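Local coordinates for pathogenicity island protein (Staphylococcus aureus subsp. aureus, PDB 3HL6) that is of unknown function but is encoded as ORF9 of staphylococcal pathogenicity island 3, a putative mobile genetic element, at residues 33-38 with 46-51; 112-117 with 150-155. All blocks are in the same frame, centred on the assembly; numbering follows the deposited sequence.

Contact 1 (33-38 with 46-51); sequences CCFKLY and YVMMNS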
ATOM      1  N   CYS B  33      10.120   2.564  19.004  1.00 71.65           N
ATOM      2  CA  CYS B  33       9.872   1.137  18.864  1.00 71.04           C
ATOM      3  C   CYS B  33      10.894   0.589  17.911  1.00 69.83           C
ATOM      4  O   CYS B  33      11.505   1.321  17.140  1.00 70.37           O
ATOM      5  CB  CYS B  33       8.480   0.872  18.297  1.00 70.93           C
ATOM      6  SG  CYS B  33       7.239   2.003  18.945  1.00 74.75           S
ATOM      7  N   CYS B  34      11.078  -0.711  17.958  1.00 68.13           N
ATOM      8  CA  CYS B  34      12.221  -1.298  17.327  1.00 66.48           C
ATOM      9  C   CYS B  34      11.913  -2.764  17.044  1.00 65.19           C
ATOM     10  O   CYS B  34      11.505  -3.515  17.934  1.00 64.97           O
ATOM     11  CB  CYS B  34      13.427  -1.146  18.238  1.00 66.23           C
ATOM     12  SG  CYS B  34      14.904  -1.790  17.519  1.00 68.23           S
ATOM     13  N   PHE B  35      12.062  -3.173  15.793  1.00 63.55           N
ATOM     14  CA  PHE B  35      11.645  -4.521  15.463  1.00 62.03           C
ATOM     15  C   PHE B  35      12.384  -5.141  14.295  1.00 61.12           C
ATOM     16  O   PHE B  35      13.202  -4.502  13.657  1.00 60.66           O
ATOM     17  CB  PHE B  35      10.122  -4.600  15.290  1.00 61.72           C
ATOM     18  CG  PHE B  35       9.590  -3.746  14.193  1.00 59.56           C
ATOM     19  CD1 PHE B  35       9.293  -2.412  14.417  1.00 58.99           C
ATOM     20  CD2 PHE B  35       9.383  -4.270  12.937  1.00 56.79           C
ATOM     21  CE1 PHE B  35       8.785  -1.621  13.403  1.00 58.27           C
ATOM     22  CE2 PHE B  35       8.876  -3.478  11.925  1.00 57.16           C
ATOM     23  CZ  PHE B  35       8.571  -2.157  12.165  1.00 56.48           C
ATOM     24  N   LYS B  36      12.109  -6.417  14.076  1.00 60.78           N
ATOM     25  CA  LYS B  36      12.538  -7.131  12.891  1.00 60.93           C
ATOM     26  C   LYS B  36      11.310  -7.809  12.307  1.00 60.83           C
ATOM     27  O   LYS B  36      10.321  -8.038  13.013  1.00 60.15           O
ATOM     28  CB  LYS B  36      13.611  -8.163  13.235  1.00 60.58           C
ATOM     29  CG  LYS B  36      14.620  -7.645  14.243  1.00 62.42           C
ATOM     30  CD  LYS B  36      16.040  -8.172  13.988  1.00 66.52           C
ATOM     31  CE  LYS B  36      16.134  -9.698  14.214  1.00 68.83           C
ATOM     32  NZ  LYS B  36      17.520 -10.139  14.556  1.00 69.14           N
ATOM     33  N   LEU B  37      11.371  -8.096  11.009  1.00 61.16           N
ATOM     34  CA  LEU B  37      10.433  -9.014  10.369  1.00 61.37           C
ATOM     35  C   LEU B  37      10.957 -10.441  10.350  1.00 61.86           C
ATOM     36  O   LEU B  37      12.141 -10.699  10.103  1.00 61.95           O
ATOM     37  CB  LEU B  37      10.129  -8.575   8.936  1.00 61.29           C
ATOM     38  CG  LEU B  37       9.056  -7.507   8.837  1.00 59.61           C
ATOM     39  CD1 LEU B  37       7.857  -7.940   9.594  1.00 59.68           C
ATOM     40  CD2 LEU B  37       9.580  -6.284   9.500  1.00 63.38           C
ATOM     41  N   TYR B  38      10.064 -11.387  10.576  1.00 62.28           N
ATOM     42  CA  TYR B  38      10.485 -12.758  10.511  1.00 62.35           C
ATOM     43  C   TYR B  38      10.851 -13.224   9.098  1.00 61.73           C
ATOM     44  O   TYR B  38      10.060 -13.119   8.173  1.00 61.71           O
ATOM     45  CB  TYR B  38       9.481 -13.683  11.189  1.00 63.01           C
ATOM     46  CG  TYR B  38      10.155 -14.979  11.513  1.00 65.55           C
ATOM     47  CD1 TYR B  38      11.107 -15.052  12.536  1.00 68.12           C
ATOM     48  CD2 TYR B  38       9.903 -16.118  10.753  1.00 68.08           C
ATOM     49  CE1 TYR B  38      11.768 -16.250  12.815  1.00 69.80           C
ATOM     50  CE2 TYR B  38      10.546 -17.314  11.022  1.00 70.23           C
ATOM     51  CZ  TYR B  38      11.479 -17.371  12.048  1.00 70.61           C
ATOM     52  OH  TYR B  38      12.108 -18.564  12.293  1.00 73.84           O
ATOM     53  N   TYR B  46      14.425  -2.413  12.051  1.00 52.52           N
ATOM     54  CA  TYR B  46      13.531  -1.265  11.820  1.00 53.24           C
ATOM     55  C   TYR B  46      13.302  -0.480  13.090  1.00 54.28           C
ATOM     56  O   TYR B  46      13.045  -1.051  14.140  1.00 55.20           O
ATOM     57  CB  TYR B  46      12.165  -1.708  11.280  1.00 52.41           C
ATOM     58  CG  TYR B  46      12.244  -2.615  10.079  1.00 51.37           C
ATOM     59  CD1 TYR B  46      12.350  -3.999  10.239  1.00 49.91           C
ATOM     60  CD2 TYR B  46      12.215  -2.096   8.777  1.00 48.70           C
ATOM     61  CE1 TYR B  46      12.417  -4.836   9.145  1.00 49.17           C
ATOM     62  CE2 TYR B  46      12.279  -2.937   7.668  1.00 48.17           C
ATOM     63  CZ  TYR B  46      12.389  -4.306   7.865  1.00 49.68           C
ATOM     64  OH  TYR B  46      12.455  -5.166   6.786  1.00 51.45           O
ATOM     65  N   VAL B  47      13.360   0.840  12.987  1.00 55.22           N
ATOM     66  CA  VAL B  47      13.153   1.687  14.130  1.00 55.38           C
ATOM     67  C   VAL B  47      12.087   2.723  13.805  1.00 56.47           C
ATOM     68  O   VAL B  47      12.131   3.371  12.753  1.00 56.69           O
ATOM     69  CB  VAL B  47      14.463   2.370  14.538  1.00 55.16           C
ATOM     70  CG1 VAL B  47      14.189   3.510  15.490  1.00 54.83           C
ATOM     71  CG2 VAL B  47      15.429   1.345  15.170  1.00 55.13           C
ATOM     72  N   MET B  48      11.120   2.858  14.709  1.00 57.42           N
ATOM     73  CA  MET B  48      10.136   3.923  14.651  1.00 58.11           C
ATOM     74  C   MET B  48      10.514   4.935  15.684  1.00 58.56           C
ATOM     75  O   MET B  48      10.404   4.678  16.861  1.00 59.40           O
ATOM     76  CB  MET B  48       8.761   3.394  15.023  1.00 58.05           C
ATOM     77  CG  MET B  48       8.131   2.505  14.005  1.00 59.17           C
ATOM     78  SD  MET B  48       7.114   3.483  12.886  1.00 63.54           S
ATOM     79  CE  MET B  48       6.422   4.735  13.968  1.00 61.15           C
ATOM     80  N   MET B  49      10.934   6.108  15.269  1.00 58.94           N
ATOM     81  CA  MET B  49      11.262   7.109  16.243  1.00 59.00           C
ATOM     82  C   MET B  49      10.707   8.449  15.783  1.00 58.83           C
ATOM     83  O   MET B  49      10.982   8.900  14.685  1.00 58.76           O
ATOM     84  CB  MET B  49      12.771   7.160  16.411  1.00 59.27           C
ATOM     85  CG  MET B  49      13.259   8.129  17.456  1.00 61.40           C
ATOM     86  SD  MET B  49      15.009   7.852  17.765  1.00 64.13           S
ATOM     87  CE  MET B  49      15.083   6.062  17.797  1.00 66.08           C
ATOM     88  N   ASN B  50       9.908   9.079  16.629  1.00 58.81           N
ATOM     89  CA  ASN B  50       9.497  10.437  16.377  1.00 58.68           C
ATOM     90  C   ASN B  50       8.708  10.489  15.108  1.00 58.35           C
ATOM     91  O   ASN B  50       8.981  11.308  14.238  1.00 58.65           O
ATOM     92  CB  ASN B  50      10.713  11.339  16.257  1.00 59.25           C
ATOM     93  CG  ASN B  50      11.094  11.980  17.582  1.00 60.56           C
ATOM     94  OD1 ASN B  50      10.355  12.800  18.112  1.00 64.36           O
ATOM     95  ND2 ASN B  50      12.239  11.604  18.122  1.00 61.11           N
ATOM     96  N   SER B  51       7.746   9.577  14.991  1.00 58.09           N
ATOM     97  CA  SER B  51       6.907   9.459  13.792  1.00 57.30           C
ATOM     98  C   SER B  51       7.607   9.084  12.458  1.00 56.21           C
ATOM     99  O   SER B  51       6.992   9.192  11.392  1.00 57.00           O
ATOM    100  CB  SER B  51       6.057  10.740  13.622  1.00 57.65           C
ATOM    101  OG  SER B  51       6.870  11.872  13.359  1.00 58.87           O
TER
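Cys33 and Phe35 pair with Met48 and Tyr46 as the hydrogen-bonded positions of an antiparallel beta hairpin, with Cys34 and Val47 forming the non-hydrogen-bonded pair between them. Four backbone bonds join the strands. Phe35 N gives to Tyr46 O at 2.9 Å, and Tyr46 N returns the bond to Phe35 O. At the other end Cys33 N bonds to Met48 O, and Met48 N bonds back to Cys33 O. Weaker CA-H...O contacts fill in between: Cys34 CA lies 3.3 Å from Tyr46 O, and Val47 CA approaches Cys33 O.

The aromatic packing is on the face that carries Phe35, Tyr46 and Met48. A chi1 of 61° sets Phe35 CG between its own backbone N and carbonyl carbon, and the ring lies beside the tyrosine, with Tyr46 CB over one face, 3.8 Å from the Phe35 ring centroid, in a CH-pi contact. The two ring planes are only 19° apart but slid so far that they barely overlap. Met48 CG lies at the edge of the Phe35 ring, near its plane. Leu37 crosses Tyr46 at about a right angle and sets CD2 against Tyr46 CE1. On the reverse face the contact is thin: Cys34 SG meets Val47 CG2 at 4.0 Å.

The tyrosine hydroxyl is hydrogen-bonded to Asp40 in the hairpin loop. Strand 4-6 lies beside strand 33-37 and strand 52-57 beside strand 44-49, so the hairpin is interior to the sheet; helix 13-30 covers the Tyr46 and Met48 face through Leu17 and Tyr21.

Contact 2 (112-117 with 150-155); sequences EYFMYG and TDVIAN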
ATOM      1  N   GLU B 112      25.785   6.142 -12.176  1.00 57.99           N
ATOM      2  CA  GLU B 112      27.070   6.797 -12.055  1.00 58.91           C
ATOM      3  C   GLU B 112      27.015   8.014 -11.116  1.00 58.94           C
ATOM      4  O   GLU B 112      28.003   8.353 -10.497  1.00 59.38           O
ATOM      5  CB  GLU B 112      27.563   7.208 -13.422  1.00 58.69           C
ATOM      6  CG  GLU B 112      26.811   8.393 -13.924  1.00 62.10           C
ATOM      7  CD  GLU B 112      26.922   8.540 -15.405  1.00 65.75           C
ATOM      8  OE1 GLU B 112      27.831   9.298 -15.818  1.00 66.62           O
ATOM      9  OE2 GLU B 112      26.116   7.896 -16.136  1.00 65.81           O
ATOM     10  N   TYR B 113      25.862   8.661 -10.992  1.00 59.20           N
ATOM     11  CA  TYR B 113      25.733   9.748 -10.026  1.00 59.66           C
ATOM     12  C   TYR B 113      25.903   9.203  -8.604  1.00 59.05           C
ATOM     13  O   TYR B 113      26.610   9.766  -7.768  1.00 58.65           O
ATOM     14  CB  TYR B 113      24.382  10.456 -10.182  1.00 59.78           C
ATOM     15  CG  TYR B 113      24.090  10.905 -11.595  1.00 62.27           C
ATOM     16  CD1 TYR B 113      24.582  12.125 -12.067  1.00 64.10           C
ATOM     17  CD2 TYR B 113      23.328  10.123 -12.468  1.00 63.67           C
ATOM     18  CE1 TYR B 113      24.326  12.559 -13.342  1.00 63.23           C
ATOM     19  CE2 TYR B 113      23.078  10.556 -13.772  1.00 63.86           C
ATOM     20  CZ  TYR B 113      23.580  11.786 -14.183  1.00 64.67           C
ATOM     21  OH  TYR B 113      23.356  12.263 -15.451  1.00 67.56           O
ATOM     22  N   PHE B 114      25.259   8.080  -8.353  1.00 58.93           N
ATOM     23  CA  PHE B 114      25.446   7.358  -7.106  1.00 58.82           C
ATOM     24  C   PHE B 114      26.896   6.982  -6.850  1.00 58.93           C
ATOM     25  O   PHE B 114      27.396   7.201  -5.753  1.00 58.69           O
ATOM     26  CB  PHE B 114      24.579   6.114  -7.086  1.00 58.43           C
ATOM     27  CG  PHE B 114      24.594   5.409  -5.785  1.00 58.45           C
ATOM     28  CD1 PHE B 114      24.677   6.130  -4.606  1.00 57.75           C
ATOM     29  CD2 PHE B 114      24.537   4.029  -5.729  1.00 56.67           C
ATOM     30  CE1 PHE B 114      24.691   5.484  -3.389  1.00 57.85           C
ATOM     31  CE2 PHE B 114      24.554   3.382  -4.522  1.00 58.29           C
ATOM     32  CZ  PHE B 114      24.631   4.109  -3.341  1.00 57.95           C
ATOM     33  N   MET B 115      27.562   6.413  -7.852  1.00 59.37           N
ATOM     34  CA  MET B 115      28.975   6.057  -7.711  1.00 59.87           C
ATOM     35  C   MET B 115      29.793   7.283  -7.335  1.00 60.12           C
ATOM     36  O   MET B 115      30.625   7.247  -6.402  1.00 59.67           O
ATOM     37  CB  MET B 115      29.523   5.447  -8.999  1.00 59.54           C
ATOM     38  CG  MET B 115      29.180   3.980  -9.192  1.00 60.88           C
ATOM     39  SD  MET B 115      29.175   2.998  -7.659  1.00 62.81           S
ATOM     40  CE  MET B 115      30.847   3.255  -7.108  1.00 63.38           C
ATOM     41  N   TYR B 116      29.532   8.372  -8.059  1.00 60.46           N
ATOM     42  CA  TYR B 116      30.312   9.588  -7.902  1.00 60.73           C
ATOM     43  C   TYR B 116      30.201  10.063  -6.472  1.00 60.48           C
ATOM     44  O   TYR B 116      31.182  10.491  -5.894  1.00 60.41           O
ATOM     45  CB  TYR B 116      29.845  10.687  -8.863  1.00 60.82           C
ATOM     46  CG  TYR B 116      30.478  12.045  -8.558  1.00 62.66           C
ATOM     47  CD1 TYR B 116      29.867  12.948  -7.680  1.00 61.86           C
ATOM     48  CD2 TYR B 116      31.702  12.413  -9.132  1.00 63.15           C
ATOM     49  CE1 TYR B 116      30.455  14.179  -7.391  1.00 62.63           C
ATOM     50  CE2 TYR B 116      32.292  13.639  -8.849  1.00 62.72           C
ATOM     51  CZ  TYR B 116      31.664  14.517  -7.985  1.00 63.68           C
ATOM     52  OH  TYR B 116      32.251  15.736  -7.714  1.00 65.12           O
ATOM     53  N   GLY B 117      28.994   9.973  -5.915  1.00 60.59           N
ATOM     54  CA  GLY B 117      28.723  10.416  -4.554  1.00 60.59           C
ATOM     55  C   GLY B 117      29.363   9.523  -3.514  1.00 60.99           C
ATOM     56  O   GLY B 117      29.750   9.983  -2.449  1.00 60.84           O
ATOM     57  N   THR B 150      23.130  12.014  -6.890  1.00 72.62           N
ATOM     58  CA  THR B 150      24.464  12.309  -6.305  1.00 70.92           C
ATOM     59  C   THR B 150      24.545  12.377  -4.761  1.00 69.10           C
ATOM     60  O   THR B 150      25.635  12.456  -4.196  1.00 69.35           O
ATOM     61  CB  THR B 150      25.070  13.588  -6.945  1.00 71.18           C
ATOM     62  OG1 THR B 150      25.407  13.309  -8.312  1.00 72.75           O
ATOM     63  CG2 THR B 150      26.318  14.053  -6.204  1.00 71.10           C
ATOM     64  N   ASP B 151      23.389  12.341  -4.093  1.00 67.22           N
ATOM     65  CA  ASP B 151      23.302  12.284  -2.631  1.00 64.88           C
ATOM     66  C   ASP B 151      23.259  10.837  -2.129  1.00 63.43           C
ATOM     67  O   ASP B 151      22.285  10.118  -2.337  1.00 63.16           O
ATOM     68  CB  ASP B 151      22.053  13.033  -2.179  1.00 64.87           C
ATOM     69  CG  ASP B 151      21.953  13.155  -0.685  1.00 65.30           C
ATOM     70  OD1 ASP B 151      22.875  12.719   0.032  1.00 67.72           O
ATOM     71  OD2 ASP B 151      20.935  13.688  -0.216  1.00 66.32           O
ATOM     72  N   VAL B 152      24.325  10.414  -1.466  1.00 61.54           N
ATOM     73  CA  VAL B 152      24.487   9.011  -1.103  1.00 59.65           C
ATOM     74  C   VAL B 152      23.340   8.487  -0.226  1.00 58.02           C
ATOM     75  O   VAL B 152      22.820   7.394  -0.470  1.00 57.34           O
ATOM     76  CB  VAL B 152      25.857   8.764  -0.434  1.00 59.83           C
ATOM     77  CG1 VAL B 152      25.858   7.478   0.384  1.00 59.81           C
ATOM     78  CG2 VAL B 152      26.931   8.712  -1.485  1.00 60.26           C
ATOM     79  N   ILE B 153      22.950   9.268   0.783  1.00 55.92           N
ATOM     80  CA  ILE B 153      21.943   8.823   1.738  1.00 53.74           C
ATOM     81  C   ILE B 153      20.600   8.680   1.053  1.00 53.69           C
ATOM     82  O   ILE B 153      19.897   7.692   1.277  1.00 54.17           O
ATOM     83  CB  ILE B 153      21.791   9.789   2.930  1.00 53.77           C
ATOM     84  CG1 ILE B 153      23.144  10.087   3.586  1.00 52.95           C
ATOM     85  CG2 ILE B 153      20.847   9.221   3.954  1.00 51.85           C
ATOM     86  CD1 ILE B 153      23.553   9.076   4.616  1.00 52.65           C
ATOM     87  N   ALA B 154      20.239   9.661   0.218  1.00 52.44           N
ATOM     88  CA  ALA B 154      18.966   9.653  -0.495  1.00 51.25           C
ATOM     89  C   ALA B 154      18.878   8.424  -1.368  1.00 50.95           C
ATOM     90  O   ALA B 154      17.873   7.747  -1.413  1.00 51.14           O
ATOM     91  CB  ALA B 154      18.831  10.901  -1.360  1.00 50.39           C
ATOM     92  N   ASN B 155      19.950   8.156  -2.089  1.00 50.91           N
ATOM     93  CA  ASN B 155      20.057   6.972  -2.913  1.00 50.72           C
ATOM     94  C   ASN B 155      19.865   5.657  -2.137  1.00 49.47           C
ATOM     95  O   ASN B 155      19.076   4.808  -2.516  1.00 48.54           O
ATOM     96  CB  ASN B 155      21.420   6.993  -3.582  1.00 51.32           C
ATOM     97  CG  ASN B 155      21.376   7.663  -4.901  1.00 55.86           C
ATOM     98  OD1 ASN B 155      20.649   7.203  -5.779  1.00 62.69           O
ATOM     99  ND2 ASN B 155      22.123   8.785  -5.068  1.00 58.77           N
TER
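Gly117 and Val152 meet in a helix-helix packing in which the N-terminal turn of helix 152-163 and the residues just before it lie against helix 112-121, in the helical part of the chain. No hydrogen bond crosses between the two segments; the contact is made by van der Waals packing. The tight part centres on the glycine. Gly117 CA comes within 3.7 Å of Thr150 O, and a beta carbon there would point toward the other segment and run into that same oxygen. With only hydrogen on this side, the backbones come close, and Val152 CG2 lies against the Gly117 carbonyl, 3.2 Å from its O.

Deeper in, Phe114 and Asn155 slide past each other in opposite directions. With chi1 at -173°, Phe114 CG is anti to the backbone N and turned toward helix 152-163, where the ring's CD1 and CE1 meet Asn155 CB, the former at 3.5 Å. Ring and amide planes are turned 37° apart. Val180 of helix 171-184 and Ile156 and Leu159 of helix 152-163 also touch this phenylalanine, making it part of the helical core.

The outer side is looser and more exposed; there the side chain of Thr150 meets Tyr113 and Tyr116. Its two branches part: CG2 lies 4.0 Å from Tyr116 CD1, near the plane of that ring, while OG1 is 3.6 Å from Tyr113 CB.

Asp151 occupies the N-cap position of helix 152-163. Its carbonyl oxygen accepts the backbone bond from Asn155 N and also a weak side-chain bond from Asn155 ND2, 3.0 Å from Asp151 O with an N-H...O angle of 134°.

The two contacts come in series along the chain, contact 1 closing before contact 2 opens. They lie on opposite sides of the chain's centre, their centres 26 Å apart and their nearest atoms about 14 Å apart, and share no strand or helix. Contact 1 pairs two inner strands of the five-stranded mixed sheet near the N-terminus; contact 2 packs helices 112-121 and 152-163 against each other across a link whose residues 123-146 are not modelled. One therefore knits the sheet locally, whereas the other brings together helices separated by that unmodelled stretch. Together they sample two parts of the fold: an N-terminal sheet covered by helix 13-30, and a C-terminal helical part.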